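DNA helicase RecQ (Deinococcus radiodurans, PDB 4Q48) probably couples ATP hydrolysis to duplex DNA unwinding by 3'-5' translocation, this chain being the catalytic core of a RecQ helicase. Local coordinates at residues A[227-232]-A[305-310]; A[240-245]-A[324-329]; A[260-265]-A[279-284]. All blocks are in the same frame, centred on the assembly; numbering follows the deposited sequence.

How the contacts relate
All three contacts lie in the second RecA-like domain, the conserved C-terminal helicase domain, and illustrate how one parallel sheet organises its surroundings. Contacts 1 and 2 have centres about 10 Å apart and share neighbouring strands, 305-310 and 238-242; the centre of contact 3, at edge strand 263-266, lies about 14 Å from that of contact 1 and about 13 Å from that of contact 2. Along the chain contacts 1 and 2 interlock, their segments alternating, while contact 3 is nested inside the loop closed by each. Helices 222-233 and 272-284 pack on opposite faces of the sheet, so the contacts together tie its layers into one domain, separate from the first RecA-like sheet.

Contact 1. Residues A[227-232]-A[305-310]; sequences LHFIRE and VRFVAH
F229 and F307 form a T-shaped (edge-to-face) pair, the edge of F229 directed at the face of F307, and with I230 they show how a RecA-like domain seats a helix on its parallel sheet. The ring centroids lie 5.6 Å apart and the planes stand at 83°. The touching corner of the helical ring is CE2, which comes within 3.9 Å of F307 CD2, while CZ of F229 reaches toward F307 CB. I230 meets the far end of the same ring: its CD1 is 3.6 Å from F307 CZ, and CG1 follows at 3.7 Å from that same CZ, the two side chains crossing at about a right angle. Although the CB of I230 does not aim at the strand, the extended course from CG1 to CD1 (chi2 -178°) brings the methyl end in. F307 rises from its strand with CG between the backbone N and the carbonyl carbon (chi1 71°), a placement that turns one side of its ring to both helical side chains, F229 near CD2 and I230 near CZ. With an alanine in place of F307, the edge of F229 would probably lose its aromatic face and a gap would open beside I230 CD1.

Further out, F229 also stacks on W337 of strand 334-340, and both F307 and I230 rest on I289 of strand 289-292, so the apolar layer runs across several strands. F307 is fixed in the sheet through backbone hydrogen bonding with I240 of strand 238-242. On the other side of the interface, the two helical residues are consecutive in helix 222-233, whose local turn is closed by R231 N donating to L227 O at 2.9 Å.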
loop_
_atom_site.group_PDB
_atom_site.type_symbol
_atom_site.label_atom_id
_atom_site.label_comp_id
_atom_site.label_asym_id
_atom_site.label_seq_id
_atom_site.Cartn_x
_atom_site.Cartn_y
_atom_site.Cartn_z
ATOM N N LEU A 227 8.445 9.130 26.346
ATOM C CA LEU A 227 8.182 8.748 27.716
ATOM C C LEU A 227 7.007 9.551 28.212
ATOM O O LEU A 227 6.096 9.027 28.863
ATOM C CB LEU A 227 9.421 8.948 28.586
ATOM C CG LEU A 227 9.273 8.551 30.046
ATOM C CD1 LEU A 227 8.799 7.115 30.107
ATOM C CD2 LEU A 227 10.628 8.653 30.694
ATOM N N HIS A 228 7.005 10.838 27.903
ATOM C CA HIS A 228 5.870 11.613 28.342
ATOM C C HIS A 228 4.581 11.008 27.728
ATOM O O HIS A 228 3.577 10.855 28.417
ATOM C CB HIS A 228 6.001 13.067 27.947
ATOM C CG HIS A 228 4.845 13.885 28.401
ATOM N ND1 HIS A 228 3.894 14.379 27.537
ATOM C CD2 HIS A 228 4.461 14.270 29.642
ATOM C CE1 HIS A 228 2.980 15.041 28.223
ATOM N NE2 HIS A 228 3.301 14.992 29.503
ATOM N N PHE A 229 4.640 10.619 26.450
ATOM C CA PHE A 229 3.509 10.001 25.770
ATOM C C PHE A 229 3.088 8.719 26.479
ATOM O O PHE A 229 1.925 8.535 26.826
ATOM C CB PHE A 229 3.875 9.719 24.291
ATOM C CG PHE A 229 2.870 8.869 23.541
ATOM C CD1 PHE A 229 1.572 9.304 23.357
ATOM C CD2 PHE A 229 3.247 7.641 23.005
ATOM C CE1 PHE A 229 0.658 8.532 22.671
ATOM C CE2 PHE A 229 2.329 6.850 22.308
ATOM C CZ PHE A 229 1.041 7.295 22.128
ATOM N N ILE A 230 4.054 7.851 26.731
ATOM C CA ILE A 230 3.756 6.574 27.332
ATOM C C ILE A 230 3.165 6.695 28.731
ATOM O O ILE A 230 2.251 5.969 29.073
ATOM C CB ILE A 230 5.001 5.703 27.362
ATOM C CG1 ILE A 230 5.417 5.394 25.920
ATOM C CG2 ILE A 230 4.741 4.429 28.165
ATOM C CD1 ILE A 230 6.598 4.503 25.811
ATOM N N ARG A 231 3.659 7.620 29.538
ATOM C CA ARG A 231 3.149 7.745 30.903
ATOM C C ARG A 231 1.835 8.494 30.938
ATOM O O ARG A 231 0.925 8.148 31.686
ATOM C CB ARG A 231 4.158 8.444 31.806
ATOM C CG ARG A 231 5.197 7.487 32.372
ATOM C CD ARG A 231 6.279 8.208 33.158
ATOM N NE ARG A 231 7.319 7.277 33.576
ATOM C CZ ARG A 231 8.502 7.651 34.049
ATOM N NH1 ARG A 231 8.800 8.950 34.154
ATOM N NH2 ARG A 231 9.394 6.725 34.395
ATOM N N GLU A 232 1.736 9.540 30.134
ATOM C CA GLU A 232 0.532 10.342 30.157
ATOM C C GLU A 232 -0.634 9.553 29.546
ATOM O O GLU A 232 -1.730 9.564 30.101
ATOM C CB GLU A 232 0.776 11.687 29.446
ATOM C CG GLU A 232 -0.475 12.534 29.174
ATOM C CD GLU A 232 -1.181 12.971 30.440
ATOM O OE1 GLU A 232 -0.512 13.524 31.351
ATOM O OE2 GLU A 232 -2.412 12.748 30.519
ATOM N N VAL A 305 -2.489 -4.568 21.595
ATOM C CA VAL A 305 -1.474 -3.517 21.426
ATOM C C VAL A 305 -2.035 -2.086 21.395
ATOM O O VAL A 305 -2.747 -1.683 20.473
ATOM C CB VAL A 305 -0.643 -3.739 20.129
ATOM C CG1 VAL A 305 0.251 -2.562 19.861
ATOM C CG2 VAL A 305 0.179 -5.020 20.214
ATOM N N ARG A 306 -1.628 -1.297 22.380
ATOM C CA ARG A 306 -2.251 -0.014 22.649
ATOM C C ARG A 306 -1.613 1.172 21.923
ATOM O O ARG A 306 -2.264 2.195 21.735
ATOM C CB ARG A 306 -2.236 0.235 24.158
ATOM C CG ARG A 306 -3.468 -0.277 24.819
ATOM C CD ARG A 306 -4.674 0.171 24.047
ATOM N NE ARG A 306 -5.720 -0.819 24.133
ATOM C CZ ARG A 306 -6.043 -1.653 23.157
ATOM N NH1 ARG A 306 -5.483 -1.553 21.980
ATOM N NH2 ARG A 306 -6.995 -2.541 23.341
ATOM N N PHE A 307 -0.346 1.056 21.535
ATOM C CA PHE A 307 0.262 2.089 20.714
ATOM C C PHE A 307 1.394 1.589 19.814
ATOM O O PHE A 307 2.047 0.564 20.096
ATOM C CB PHE A 307 0.777 3.231 21.589
ATOM C CG PHE A 307 1.998 2.892 22.430
ATOM C CD1 PHE A 307 1.860 2.430 23.733
ATOM C CD2 PHE A 307 3.276 3.127 21.951
ATOM C CE1 PHE A 307 2.963 2.173 24.512
ATOM C CE2 PHE A 307 4.393 2.867 22.740
ATOM C CZ PHE A 307 4.228 2.390 24.021
ATOM N N VAL A 308 1.595 2.310 18.712
ATOM C CA VAL A 308 2.800 2.156 17.923
ATOM C C VAL A 308 3.478 3.502 17.775
ATOM O O VAL A 308 2.902 4.454 17.236
ATOM C CB VAL A 308 2.533 1.550 16.555
ATOM C CG1 VAL A 308 3.727 1.761 15.670
ATOM C CG2 VAL A 308 2.297 0.070 16.706
ATOM N N ALA A 309 4.723 3.553 18.240
ATOM C CA ALA A 309 5.534 4.752 18.206
ATOM C C ALA A 309 6.594 4.685 17.124
ATOM O O ALA A 309 7.343 3.713 17.043
ATOM C CB ALA A 309 6.193 4.974 19.560
ATOM N N HIS A 310 6.702 5.749 16.326
ATOM C CA HIS A 310 7.794 5.841 15.368
ATOM C C HIS A 310 8.754 6.948 15.789
ATOM O O HIS A 310 8.370 8.116 15.868
ATOM C CB HIS A 310 7.256 6.080 13.959
ATOM C CG HIS A 310 6.797 4.828 13.271
ATOM N ND1 HIS A 310 5.483 4.404 13.285
ATOM C CD2 HIS A 310 7.485 3.903 12.556
ATOM C CE1 HIS A 310 5.385 3.277 12.601
ATOM N NE2 HIS A 310 6.583 2.956 12.145
#

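Contact 2. Residues A[240-245]-A[324-329]; sequences IVYCLS and TGRAGR
Y242 and R326 meet through one polar bond, the close part of the contact: R326 NH1 donates to the OH of the buried Y242 over 3.0 Å, with an N-H...O angle of 138°. The hydroxyl sits at the edge of the guanidinium, tilted 22° from its plane, and the two side chains cross at about a right angle. The tyrosine ring is held in place from its own side of the contact, where I240 CG2 covers one face, offset toward the rim, and the ring of H310 also meets it. The apolar touch is looser than the polar bond. I240 CD1 stays 4.1 Å from both R326 CB and R326 CD, against the stem of an arginine that is only partly buried and whose chain runs extended from CG to NE up to the tyrosine. Beyond it lies the solvent side, where exposed R329 makes a weak bond from NE to G325 O. A type I turn from T324 to A327, closed by A327 N to T324 O, shapes the loop. The sequence TGRAGR of 324-329 is consistent with motif VI of superfamily 2 helicases, an arginine-bearing loop that in relatives faces the ATP cleft between the two RecA-like domains.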
loop_
_atom_site.group_PDB
_atom_site.type_symbol
_atom_site.label_atom_id
_atom_site.label_comp_id
_atom_site.label_asym_id
_atom_site.label_seq_id
_atom_site.Cartn_x
_atom_site.Cartn_y
_atom_site.Cartn_z
ATOM N N ILE A 240 4.528 -1.149 20.726
ATOM C CA ILE A 240 5.733 -1.325 19.926
ATOM C C ILE A 240 6.354 0.032 19.619
ATOM O O ILE A 240 5.649 0.939 19.228
ATOM C CB ILE A 240 5.441 -2.019 18.601
ATOM C CG1 ILE A 240 4.634 -3.296 18.829
ATOM C CG2 ILE A 240 6.747 -2.278 17.866
ATOM C CD1 ILE A 240 4.109 -3.951 17.529
ATOM N N VAL A 241 7.655 0.180 19.842
ATOM C CA VAL A 241 8.395 1.375 19.439
ATOM C C VAL A 241 9.350 1.045 18.316
ATOM O O VAL A 241 10.290 0.294 18.533
ATOM C CB VAL A 241 9.218 1.958 20.596
ATOM C CG1 VAL A 241 10.036 3.157 20.119
ATOM C CG2 VAL A 241 8.324 2.289 21.778
ATOM N N TYR A 242 9.139 1.589 17.124
ATOM C CA TYR A 242 10.041 1.314 15.998
ATOM C C TYR A 242 11.213 2.298 15.873
ATOM O O TYR A 242 11.013 3.513 15.863
ATOM C CB TYR A 242 9.262 1.344 14.713
ATOM C CG TYR A 242 8.343 0.185 14.533
ATOM C CD1 TYR A 242 8.830 -1.069 14.158
ATOM C CD2 TYR A 242 6.976 0.343 14.675
ATOM C CE1 TYR A 242 7.970 -2.143 13.957
ATOM C CE2 TYR A 242 6.112 -0.722 14.464
ATOM C CZ TYR A 242 6.613 -1.956 14.118
ATOM O OH TYR A 242 5.738 -2.999 13.933
ATOM N N CYS A 243 12.431 1.785 15.761
ATOM C CA CYS A 243 13.591 2.653 15.502
ATOM C C CYS A 243 14.308 2.204 14.239
ATOM O O CYS A 243 14.127 1.060 13.795
ATOM C CB CYS A 243 14.556 2.669 16.684
ATOM S SG CYS A 243 13.809 3.224 18.227
ATOM N N LEU A 244 15.115 3.102 13.664
ATOM C CA LEU A 244 15.700 2.871 12.332
ATOM C C LEU A 244 16.866 1.895 12.332
ATOM O O LEU A 244 16.978 1.042 11.449
ATOM C CB LEU A 244 16.131 4.188 11.683
ATOM C CG LEU A 244 16.154 4.026 10.155
ATOM C CD1 LEU A 244 14.819 3.446 9.662
ATOM C CD2 LEU A 244 16.477 5.342 9.428
ATOM N N SER A 245 17.731 2.032 13.323
ATOM C CA SER A 245 18.931 1.206 13.421
ATOM C C SER A 245 18.844 0.182 14.548
ATOM O O SER A 245 18.079 0.331 15.499
ATOM C CB SER A 245 20.171 2.080 13.652
ATOM O OG SER A 245 20.080 2.779 14.887
ATOM N N THR A 324 2.057 0.669 11.906
ATOM C CA THR A 324 0.999 1.202 12.738
ATOM C C THR A 324 -0.170 0.216 12.846
ATOM O O THR A 324 -0.893 0.194 13.853
ATOM C CB THR A 324 0.448 2.540 12.199
ATOM O OG1 THR A 324 -0.144 2.320 10.921
ATOM C CG2 THR A 324 1.526 3.589 12.086
ATOM N N GLY A 325 -0.375 -0.567 11.787
ATOM C CA GLY A 325 -1.504 -1.465 11.714
ATOM C C GLY A 325 -1.445 -2.610 12.688
ATOM O O GLY A 325 -2.412 -3.333 12.844
ATOM N N ARG A 326 -0.315 -2.787 13.353
ATOM C CA ARG A 326 -0.197 -3.860 14.334
ATOM C C ARG A 326 -0.852 -3.485 15.628
ATOM O O ARG A 326 -0.891 -4.274 16.574
ATOM C CB ARG A 326 1.263 -4.211 14.598
ATOM C CG ARG A 326 1.971 -4.792 13.425
ATOM C CD ARG A 326 3.143 -5.585 13.860
ATOM N NE ARG A 326 3.546 -6.550 12.848
ATOM C CZ ARG A 326 4.439 -6.287 11.907
ATOM N NH1 ARG A 326 4.998 -5.080 11.860
ATOM N NH2 ARG A 326 4.778 -7.221 11.022
ATOM N N ALA A 327 -1.414 -2.292 15.652
ATOM C CA ALA A 327 -2.018 -1.772 16.846
ATOM C C ALA A 327 -3.497 -2.043 16.803
ATOM O O ALA A 327 -4.038 -2.272 15.741
ATOM C CB ALA A 327 -1.745 -0.290 16.975
ATOM N N GLY A 328 -4.113 -2.110 17.980
ATOM C CA GLY A 328 -5.544 -2.162 18.115
ATOM C C GLY A 328 -6.231 -3.290 17.384
ATOM O O GLY A 328 -7.303 -3.097 16.823
ATOM N N ARG A 329 -5.651 -4.479 17.423
ATOM C CA ARG A 329 -6.230 -5.592 16.688
ATOM C C ARG A 329 -7.345 -6.199 17.518
ATOM O O ARG A 329 -7.939 -7.205 17.138
ATOM C CB ARG A 329 -5.168 -6.630 16.307
ATOM C CG ARG A 329 -4.216 -6.107 15.245
ATOM C CD ARG A 329 -4.681 -6.345 13.826
ATOM N NE ARG A 329 -3.606 -6.001 12.892
ATOM C CZ ARG A 329 -3.555 -6.362 11.614
ATOM N NH1 ARG A 329 -4.507 -7.130 11.103
ATOM N NH2 ARG A 329 -2.525 -5.981 10.857
#

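Contact 3. Residues A[260-265]-A[279-284]; sequences GIDALA and QERFLN
D262 and R281 are brought together by their torsions: the aspartate holds CG anti to its own nitrogen (chi1 -177°), while the arginine bends at chi2 and again at chi3 (59°), folding its guanidinium back toward the strand. The side chains arrive from opposite directions, and D262 OD2 lies at the guanidinium edge, near its plane, in a salt bridge with R281 NH2. Carboxylate and guanidinium are twisted 31° apart. The two bridging atoms are modelled too close together, so their exact placement is doubtful; the pairing of opposite charges is the safer reading. R281 NH2 has a second carboxylate partner in E285.

L264 packs against the bent arginine and crosses it at about a right angle. Its two methyls divide the work: CD1 packs 4.0 Å from R281 CB, at the base of the side chain, and CD2 comes within 3.9 Å of R281 NH1, so the leucine touches both the root and the tip of the chain.

The approach to the strand is sharply turned. G260 is the C-prime residue of a Schellman motif that ends helix 246-258, and D262 is the centre of an inverse gamma turn, with A263 N bonded to I261 O at 2.7 Å. The carboxylate projects from the turn leading into strand 263-266. The contact joins the first strand and the helix of the beta-alpha-beta unit formed by strand 263-266, helix 272-284 and strand 289-292, at the edge of the second RecA-like sheet.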
loop_
_atom_site.group_PDB
_atom_site.type_symbol
_atom_site.label_atom_id
_atom_site.label_comp_id
_atom_site.label_asym_id
_atom_site.label_seq_id
_atom_site.Cartn_x
_atom_site.Cartn_y
_atom_site.Cartn_z
ATOM N N GLY A 260 11.839 2.260 34.359
ATOM C CA GLY A 260 10.901 1.347 34.979
ATOM C C GLY A 260 9.890 0.753 34.027
ATOM O O GLY A 260 8.946 0.089 34.457
ATOM N N ILE A 261 10.121 0.963 32.729
ATOM C CA ILE A 261 9.283 0.414 31.657
ATOM C C ILE A 261 9.828 -0.932 31.188
ATOM O O ILE A 261 11.003 -1.026 30.850
ATOM C CB ILE A 261 9.234 1.370 30.443
ATOM C CG1 ILE A 261 8.653 2.722 30.826
ATOM C CG2 ILE A 261 8.426 0.775 29.318
ATOM C CD1 ILE A 261 8.242 3.495 29.644
ATOM N N ASP A 262 8.980 -1.956 31.118
ATOM C CA ASP A 262 9.474 -3.293 30.786
ATOM C C ASP A 262 9.730 -3.458 29.282
ATOM O O ASP A 262 8.993 -4.171 28.577
ATOM C CB ASP A 262 8.510 -4.368 31.286
ATOM C CG ASP A 262 9.023 -5.780 31.024
ATOM O OD1 ASP A 262 10.240 -5.945 30.772
ATOM O OD2 ASP A 262 8.204 -6.727 31.042
ATOM N N ALA A 263 10.795 -2.815 28.800
ATOM C CA ALA A 263 11.107 -2.804 27.372
ATOM C C ALA A 263 12.069 -3.918 26.959
ATOM O O ALA A 263 12.943 -4.312 27.720
ATOM C CB ALA A 263 11.681 -1.476 26.992
ATOM N N LEU A 264 11.886 -4.430 25.744
ATOM C CA LEU A 264 12.779 -5.446 25.201
ATOM C C LEU A 264 13.256 -5.075 23.809
ATOM O O LEU A 264 12.519 -4.449 23.045
ATOM C CB LEU A 264 12.088 -6.811 25.140
ATOM C CG LEU A 264 11.330 -7.357 26.352
ATOM C CD1 LEU A 264 10.726 -8.715 26.010
ATOM C CD2 LEU A 264 12.223 -7.440 27.570
ATOM N N ALA A 265 14.466 -5.504 23.462
ATOM C CA ALA A 265 14.976 -5.267 22.124
ATOM C C ALA A 265 14.591 -6.442 21.223
ATOM O O ALA A 265 14.498 -7.579 21.689
ATOM C CB ALA A 265 16.487 -5.067 22.148
ATOM N N GLN A 279 9.226 -12.699 21.424
ATOM C CA GLN A 279 7.868 -12.855 20.932
ATOM C C GLN A 279 6.946 -13.351 22.042
ATOM O O GLN A 279 5.966 -12.692 22.349
ATOM C CB GLN A 279 7.797 -13.826 19.754
ATOM C CG GLN A 279 8.470 -13.380 18.482
ATOM C CD GLN A 279 7.904 -14.121 17.286
ATOM O OE1 GLN A 279 6.747 -14.545 17.305
ATOM N NE2 GLN A 279 8.715 -14.290 16.244
ATOM N N GLU A 280 7.295 -14.461 22.691
ATOM C CA GLU A 280 6.435 -15.011 23.744
ATOM C C GLU A 280 6.194 -14.018 24.893
ATOM O O GLU A 280 5.053 -13.842 25.319
ATOM C CB GLU A 280 7.011 -16.322 24.315
ATOM C CG GLU A 280 6.884 -17.566 23.403
ATOM C CD GLU A 280 5.600 -17.600 22.566
ATOM O OE1 GLU A 280 4.494 -17.616 23.150
ATOM O OE2 GLU A 280 5.699 -17.625 21.315
ATOM N N ARG A 281 7.229 -13.339 25.375
ATOM C CA ARG A 281 6.989 -12.386 26.459
ATOM C C ARG A 281 5.986 -11.300 26.047
ATOM O O ARG A 281 5.132 -10.886 26.839
ATOM C CB ARG A 281 8.287 -11.743 26.935
ATOM C CG ARG A 281 9.076 -12.578 27.912
ATOM C CD ARG A 281 9.841 -11.661 28.874
ATOM N NE ARG A 281 8.947 -10.777 29.622
ATOM C CZ ARG A 281 9.357 -9.753 30.377
ATOM N NH1 ARG A 281 10.657 -9.475 30.478
ATOM N NH2 ARG A 281 8.473 -8.998 31.030
ATOM N N PHE A 282 6.088 -10.856 24.803
ATOM C CA PHE A 282 5.144 -9.896 24.270
ATOM C C PHE A 282 3.768 -10.550 24.128
ATOM O O PHE A 282 2.769 -10.002 24.577
ATOM C CB PHE A 282 5.632 -9.353 22.924
ATOM C CG PHE A 282 4.900 -8.119 22.457
ATOM C CD1 PHE A 282 4.679 -7.051 23.324
ATOM C CD2 PHE A 282 4.453 -8.011 21.144
ATOM C CE1 PHE A 282 4.015 -5.912 22.895
ATOM C CE2 PHE A 282 3.792 -6.880 20.709
ATOM C CZ PHE A 282 3.566 -5.828 21.592
ATOM N N LEU A 283 3.735 -11.750 23.548
ATOM C CA LEU A 283 2.486 -12.419 23.180
ATOM C C LEU A 283 1.655 -12.860 24.383
ATOM O O LEU A 283 0.424 -12.884 24.314
ATOM C CB LEU A 283 2.776 -13.669 22.345
ATOM C CG LEU A 283 3.642 -13.754 21.085
ATOM C CD1 LEU A 283 3.712 -15.200 20.586
ATOM C CD2 LEU A 283 3.261 -12.802 19.972
ATOM N N ASN A 284 2.333 -13.222 25.474
ATOM C CA ASN A 284 1.702 -13.956 26.581
ATOM C C ASN A 284 1.565 -13.155 27.842
ATOM O O ASN A 284 0.848 -13.554 28.755
ATOM C CB ASN A 284 2.511 -15.211 26.960
ATOM C CG ASN A 284 2.627 -16.208 25.838
ATOM O OD1 ASN A 284 1.845 -16.192 24.879
ATOM N ND2 ASN A 284 3.616 -17.096 25.949
#